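Local coordinates for protein beta-N-acetylhexosaminidase (Streptomyces plicatus, PDB 5FD0) that probably removes terminal beta-linked N-acetylhexosamine residues from glycans and glycoconjugates by hydrolysis, as a glycoside hydrolase family 20 enzyme, at residues S161-V166 with H192-D197; H169-D174 with L447-L452. All coordinates share one frame; numbering follows the deposited sequence.

Contact 1: S161-V166 with H192-D197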
loop_
_atom_site.group_PDB
_atom_site.type_symbol
_atom_site.label_atom_id
_atom_site.label_comp_id
_atom_site.label_asym_id
_atom_site.label_seq_id
_atom_site.Cartn_x
_atom_site.Cartn_y
_atom_site.Cartn_z
ATOM N N SER A 161 0.819 2.969 -3.643
ATOM C CA SER A 161 -0.140 2.002 -3.141
ATOM C C SER A 161 0.553 0.725 -2.682
ATOM O O SER A 161 1.547 0.283 -3.273
ATOM C CB SER A 161 -1.152 1.629 -4.242
ATOM O OG SER A 161 -2.119 0.761 -3.712
ATOM N N ALA A 162 -0.015 0.111 -1.645
ATOM C CA ALA A 162 0.328 -1.244 -1.233
ATOM C C ALA A 162 -0.929 -2.089 -1.300
ATOM O O ALA A 162 -2.002 -1.618 -0.919
ATOM C CB ALA A 162 0.885 -1.286 0.189
ATOM N N MET A 163 -0.809 -3.337 -1.767
ATOM C CA MET A 163 -1.936 -4.263 -1.775
ATOM C C MET A 163 -1.710 -5.370 -0.760
ATOM O O MET A 163 -0.596 -5.900 -0.649
ATOM C CB MET A 163 -2.155 -4.910 -3.148
ATOM C CG MET A 163 -3.465 -5.667 -3.286
ATOM S SD MET A 163 -3.483 -6.929 -4.608
ATOM C CE MET A 163 -2.593 -8.280 -3.829
ATOM N N LEU A 164 -2.774 -5.750 -0.059
ATOM C CA LEU A 164 -2.765 -6.980 0.726
ATOM C C LEU A 164 -3.852 -7.935 0.237
ATOM O O LEU A 164 -5.027 -7.561 0.125
ATOM C CB LEU A 164 -2.938 -6.711 2.210
ATOM C CG LEU A 164 -2.862 -7.966 3.096
ATOM C CD1 LEU A 164 -1.499 -8.624 3.039
ATOM C CD2 LEU A 164 -3.210 -7.597 4.528
ATOM N N ASP A 165 -3.436 -9.165 -0.069
ATOM C CA ASP A 165 -4.336 -10.249 -0.440
ATOM C C ASP A 165 -4.870 -10.865 0.851
ATOM O O ASP A 165 -4.120 -11.508 1.591
ATOM C CB ASP A 165 -3.577 -11.252 -1.304
ATOM C CG ASP A 165 -4.356 -12.531 -1.613
ATOM O OD1 ASP A 165 -5.558 -12.685 -1.257
ATOM O OD2 ASP A 165 -3.721 -13.395 -2.267
ATOM N N VAL A 166 -6.153 -10.652 1.142
ATOM C CA VAL A 166 -6.789 -11.303 2.289
ATOM C C VAL A 166 -7.715 -12.433 1.847
ATOM O O VAL A 166 -8.450 -12.993 2.670
ATOM C CB VAL A 166 -7.529 -10.291 3.178
ATOM C CG1 VAL A 166 -6.566 -9.255 3.739
ATOM C CG2 VAL A 166 -8.686 -9.645 2.433
ATOM N N HIS A 192 -4.775 -1.069 -1.282
ATOM C CA HIS A 192 -5.563 -1.906 -2.159
ATOM C C HIS A 192 -5.806 -3.220 -1.426
ATOM O O HIS A 192 -4.850 -3.877 -0.994
ATOM C CB HIS A 192 -4.784 -2.065 -3.472
ATOM C CG HIS A 192 -5.349 -3.052 -4.447
ATOM N ND1 HIS A 192 -4.601 -3.515 -5.500
ATOM C CD2 HIS A 192 -6.542 -3.689 -4.527
ATOM C CE1 HIS A 192 -5.304 -4.389 -6.195
ATOM N NE2 HIS A 192 -6.483 -4.522 -5.619
ATOM N N LEU A 193 -7.076 -3.561 -1.211
ATOM C CA LEU A 193 -7.454 -4.802 -0.542
ATOM C C LEU A 193 -8.068 -5.750 -1.561
ATOM O O LEU A 193 -9.060 -5.416 -2.217
ATOM C CB LEU A 193 -8.448 -4.545 0.580
ATOM C CG LEU A 193 -7.946 -3.735 1.762
ATOM C CD1 LEU A 193 -9.085 -3.541 2.750
ATOM C CD2 LEU A 193 -6.771 -4.459 2.424
ATOM N N HIS A 194 -7.474 -6.924 -1.686
ATOM C CA HIS A 194 -7.933 -7.945 -2.614
ATOM C C HIS A 194 -8.902 -8.821 -1.823
ATOM O O HIS A 194 -8.506 -9.783 -1.162
ATOM C CB HIS A 194 -6.729 -8.700 -3.157
ATOM C CG HIS A 194 -7.058 -9.651 -4.257
ATOM N ND1 HIS A 194 -7.137 -9.259 -5.573
ATOM C CD2 HIS A 194 -7.305 -10.978 -4.238
ATOM C CE1 HIS A 194 -7.439 -10.304 -6.321
ATOM N NE2 HIS A 194 -7.544 -11.361 -5.538
ATOM N N LEU A 195 -10.189 -8.446 -1.868
ATOM C CA LEU A 195 -11.241 -8.951 -0.986
ATOM C C LEU A 195 -11.907 -10.233 -1.465
ATOM O O LEU A 195 -12.679 -10.837 -0.702
ATOM C CB LEU A 195 -12.329 -7.882 -0.809
ATOM C CG LEU A 195 -11.914 -6.616 -0.065
ATOM C CD1 LEU A 195 -13.010 -5.607 -0.168
ATOM C CD2 LEU A 195 -11.633 -6.955 1.375
ATOM N N SER A 196 -11.636 -10.681 -2.682
ATOM C CA SER A 196 -12.253 -11.908 -3.166
ATOM C C SER A 196 -11.345 -12.575 -4.183
ATOM O O SER A 196 -10.632 -11.913 -4.944
ATOM C CB SER A 196 -13.642 -11.661 -3.779
ATOM O OG SER A 196 -13.572 -10.911 -4.968
ATOM N N ASP A 197 -11.363 -13.897 -4.155
ATOM C CA ASP A 197 -10.635 -14.694 -5.125
ATOM C C ASP A 197 -11.246 -16.093 -5.119
ATOM O O ASP A 197 -12.388 -16.285 -4.681
ATOM C CB ASP A 197 -9.132 -14.688 -4.808
ATOM C CG ASP A 197 -8.288 -14.849 -6.064
ATOM O OD1 ASP A 197 -8.245 -15.980 -6.595
ATOM O OD2 ASP A 197 -7.704 -13.857 -6.546
#
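Met163 lays its thioether chain over one face of the His192 imidazole. Chi1 of -169° sets CG anti to the backbone N and starts the chain alongside the histidine, which points the same way. Met163 CB stands 3.7 Å from His192 ND1. Met163 CG is the atom most squarely over the ring, in a CH-pi contact 3.5 Å from the His192 centroid and displaced toward the rim. Met163 SD follows over the same ring, 3.5 Å from His192 CE1, and also reaches His194 obliquely, while CE, turned off by the bend at chi3, packs on Trp448. Both ring nitrogens of His192 have carboxylate partners, Glu444 at ND1 and Glu250 at NE2, which would fix its rotation. Beneath these side chains run neighbouring parallel strands of the TIM barrel, the two strands of a right-handed beta-alpha-beta unit whose helix is 173-184. Their backbones are joined by His192 N to Ala162 O, Leu164 N to His192 O and His194 N to Leu164 O, the last almost straight at 178°. Further along, His194 NE2 donates in its ring plane to the anti lone pair of Asp197 OD2 at 2.7 Å. Asp165, beside His194, turns its carboxylate to Ser167 N and Arg168.

Contact 2: H169-D174 with L447-L452. With NAG (2-acetamido-2-deoxy-beta-D-glucopyranose), chain B.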
loop_
_atom_site.group_PDB
_atom_site.type_symbol
_atom_site.label_atom_id
_atom_site.label_comp_id
_atom_site.label_asym_id
_atom_site.label_seq_id
_atom_site.Cartn_x
_atom_site.Cartn_y
_atom_site.Cartn_z
ATOM N N HIS A 169 -5.018 -16.206 2.159
ATOM C CA HIS A 169 -5.204 -16.392 3.590
ATOM C C HIS A 169 -5.835 -15.133 4.150
ATOM O O HIS A 169 -5.434 -14.021 3.802
ATOM C CB HIS A 169 -3.915 -16.666 4.344
ATOM C CG HIS A 169 -3.326 -18.007 4.040
ATOM N ND1 HIS A 169 -2.455 -18.208 3.002
ATOM C CD2 HIS A 169 -3.514 -19.219 4.611
ATOM C CE1 HIS A 169 -2.101 -19.483 2.959
ATOM N NE2 HIS A 169 -2.737 -20.121 3.921
ATOM N N PHE A 170 -6.832 -15.333 5.001
ATOM C CA PHE A 170 -7.541 -14.224 5.614
ATOM C C PHE A 170 -6.688 -13.608 6.715
ATOM O O PHE A 170 -6.009 -14.313 7.470
ATOM C CB PHE A 170 -8.860 -14.699 6.210
ATOM C CG PHE A 170 -9.657 -13.610 6.861
ATOM C CD1 PHE A 170 -10.184 -12.577 6.105
ATOM C CD2 PHE A 170 -9.890 -13.628 8.225
ATOM C CE1 PHE A 170 -10.935 -11.585 6.705
ATOM C CE2 PHE A 170 -10.649 -12.648 8.821
ATOM C CZ PHE A 170 -11.168 -11.642 8.069
ATOM N N PHE A 171 -6.734 -12.294 6.800
ATOM C CA PHE A 171 -6.135 -11.557 7.898
ATOM C C PHE A 171 -7.224 -10.678 8.493
ATOM O O PHE A 171 -7.924 -9.985 7.755
ATOM C CB PHE A 171 -4.934 -10.750 7.412
ATOM C CG PHE A 171 -3.775 -11.620 7.002
ATOM C CD1 PHE A 171 -3.689 -12.115 5.704
ATOM C CD2 PHE A 171 -2.817 -11.997 7.927
ATOM C CE1 PHE A 171 -2.615 -12.954 5.325
ATOM C CE2 PHE A 171 -1.766 -12.825 7.568
ATOM C CZ PHE A 171 -1.659 -13.310 6.260
ATOM N N GLY A 172 -7.394 -10.752 9.817
ATOM C CA GLY A 172 -8.440 -10.022 10.494
ATOM C C GLY A 172 -8.127 -8.548 10.605
ATOM O O GLY A 172 -7.062 -8.073 10.196
ATOM N N VAL A 173 -9.091 -7.809 11.177
ATOM C CA VAL A 173 -8.981 -6.352 11.256
ATOM C C VAL A 173 -7.667 -5.956 11.926
ATOM O O VAL A 173 -6.934 -5.102 11.420
ATOM C CB VAL A 173 -10.196 -5.742 11.991
ATOM C CG1 VAL A 173 -9.976 -4.261 12.247
ATOM C CG2 VAL A 173 -11.519 -5.950 11.212
ATOM N N ASP A 174 -7.341 -6.574 13.066
ATOM C CA ASP A 174 -6.133 -6.154 13.779
ATOM C C ASP A 174 -4.870 -6.461 12.986
ATOM O O ASP A 174 -3.890 -5.711 13.065
ATOM C CB ASP A 174 -6.056 -6.798 15.150
ATOM C CG ASP A 174 -7.090 -6.229 16.115
ATOM O OD1 ASP A 174 -7.601 -5.125 15.866
ATOM O OD2 ASP A 174 -7.399 -6.907 17.093
ATOM N N LEU A 447 1.167 -7.643 -2.178
ATOM C CA LEU A 447 1.581 -8.784 -1.356
ATOM C C LEU A 447 0.497 -9.855 -1.465
ATOM O O LEU A 447 -0.533 -9.778 -0.794
ATOM C CB LEU A 447 1.830 -8.387 0.105
ATOM C CG LEU A 447 2.364 -9.481 1.042
ATOM C CD1 LEU A 447 3.604 -10.211 0.507
ATOM C CD2 LEU A 447 2.687 -8.903 2.401
ATOM N N TRP A 448 0.726 -10.852 -2.316
ATOM C CA TRP A 448 -0.166 -11.994 -2.442
ATOM C C TRP A 448 0.121 -13.011 -1.336
ATOM O O TRP A 448 1.242 -13.115 -0.835
ATOM C CB TRP A 448 -0.007 -12.643 -3.828
ATOM C CG TRP A 448 -0.259 -11.674 -4.945
ATOM C CD1 TRP A 448 0.661 -10.989 -5.649
ATOM C CD2 TRP A 448 -1.532 -11.259 -5.438
ATOM N NE1 TRP A 448 0.049 -10.168 -6.570
ATOM C CE2 TRP A 448 -1.306 -10.316 -6.450
ATOM C CE3 TRP A 448 -2.835 -11.596 -5.120
ATOM C CZ2 TRP A 448 -2.339 -9.725 -7.163
ATOM C CZ3 TRP A 448 -3.878 -11.001 -5.835
ATOM C CH2 TRP A 448 -3.619 -10.081 -6.846
ATOM N N THR A 449 -0.907 -13.781 -0.944
ATOM C CA THR A 449 -0.759 -14.561 0.284
ATOM C C THR A 449 -1.000 -16.064 0.117
ATOM O O THR A 449 -1.260 -16.749 1.109
ATOM C CB THR A 449 -1.658 -13.980 1.377
ATOM O OG1 THR A 449 -3.015 -13.912 0.928
ATOM C CG2 THR A 449 -1.149 -12.595 1.754
ATOM N N GLU A 450 -0.829 -16.617 -1.086
ATOM C CA GLU A 450 -0.851 -18.075 -1.240
ATOM C C GLU A 450 0.035 -18.777 -0.221
ATOM O O GLU A 450 -0.319 -19.849 0.273
ATOM C CB GLU A 450 -0.389 -18.500 -2.638
ATOM C CG GLU A 450 -1.415 -18.335 -3.706
ATOM C CD GLU A 450 -1.297 -16.990 -4.423
ATOM O OE1 GLU A 450 -0.779 -16.031 -3.812
ATOM O OE2 GLU A 450 -1.712 -16.905 -5.591
ATOM N N THR A 451 1.203 -18.208 0.084
ATOM C CA THR A 451 2.197 -18.884 0.907
ATOM C C THR A 451 2.342 -18.286 2.298
ATOM O O THR A 451 3.190 -18.748 3.062
ATOM C CB THR A 451 3.574 -18.874 0.221
ATOM O OG1 THR A 451 4.146 -17.560 0.261
ATOM C CG2 THR A 451 3.494 -19.359 -1.219
ATOM N N LEU A 452 1.534 -17.288 2.647
ATOM C CA LEU A 452 1.754 -16.470 3.828
ATOM C C LEU A 452 0.490 -16.493 4.665
ATOM O O LEU A 452 -0.569 -16.064 4.203
ATOM C CB LEU A 452 2.111 -15.033 3.456
ATOM C CG LEU A 452 3.215 -14.855 2.381
ATOM C CD1 LEU A 452 3.356 -13.380 1.974
ATOM C CD2 LEU A 452 4.566 -15.407 2.870
HETATM C C1 NAG B . -0.656 -13.761 -10.452
HETATM C C2 NAG B . -2.133 -13.616 -10.036
HETATM C C3 NAG B . -2.390 -13.572 -8.555
HETATM C C4 NAG B . -1.530 -14.507 -7.781
HETATM C C5 NAG B . -0.117 -14.056 -8.104
HETATM C C6 NAG B . 0.961 -14.678 -7.276
HETATM C C7 NAG B . -2.186 -11.196 -10.499
HETATM C C8 NAG B . -2.910 -10.037 -11.141
HETATM N N2 NAG B . -2.725 -12.422 -10.640
HETATM O O1 NAG B . -0.605 -14.557 -11.566
HETATM O O3 NAG B . -3.772 -13.942 -8.304
HETATM O O4 NAG B . -1.823 -14.390 -6.392
HETATM O O5 NAG B . 0.155 -14.414 -9.484
HETATM O O6 NAG B . 2.197 -14.061 -7.546
HETATM O O7 NAG B . -1.175 -11.006 -9.900
#
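His169 grips the turn formed by Thr449 to Leu452 with two hydrogen bonds, one from its ring and one from its backbone. The ring bond is the shorter: His169 ND1 gives its proton to Thr449 O at 2.7 Å, with the acceptor lying in the imidazole plane. With chi1 at -69° the His169 CG lies beside the backbone N, anti to the carbonyl carbon, which brings ND1 to that oxygen. The backbone bond runs from His169 N to Thr449 OG1 at 3.3 Å. That hydroxyl has a stronger partner in Asp165 O, so it ties the loop to the end of strand 159-165 as well. Thr449 O is shared in turn, for it also accepts Leu452 N in closing the type I turn.

Close packing accompanies these bonds. Glu450 O sits at the edge of the imidazole, 3.2 Å from His169 CE1. Phe171 turns its ring edge to Leu452 O, with CZ at 3.6 Å, and its CE1 meets the Thr449 methyl CG2 at 3.9 Å. Leu458 of helix 455-462 touches both Phe171 and Thr449.

Sugar contacts belong to the 447-452 side. Trp448 offers one face of its indole to the N-acetylglucosamine, and the sugar O4 donates to Glu450 OE2 at 2.6 Å. Glu450 gets there through a chain bent at chi2, while Arg168, Asp401 and Tyr399 are among the other groups binding the ligand.

Because the bond to Thr449 O uses ND1 as donor, the imidazole must carry a proton there; the same carbonyl anchors the turn from which Glu450 reaches the sugar.

How the contacts relate
Both contacts belong to the family 20 catalytic domain, a TIM barrel, and their centres lie 9 Å apart. Along the chain the segments alternate: 161-166, 169-174, 192-197, then 447-452 after a long excursion. Contact 1 joins neighbouring strands 159-165 and 190-194; contact 2 joins the loop leading into helix 173-184, the helix between those strands, to the loop after strand 440-447. Since 440-447 flanks 159-165 on the side away from 190-194, the first strand links the two contacts, through Met163 O to Leu447 N at 2.9 Å. Both lie toward the C-terminal ends of the barrel strands, where the sugar binds: Trp448 and Glu450 touch it, and Asp165's side chain is about 5 Å away.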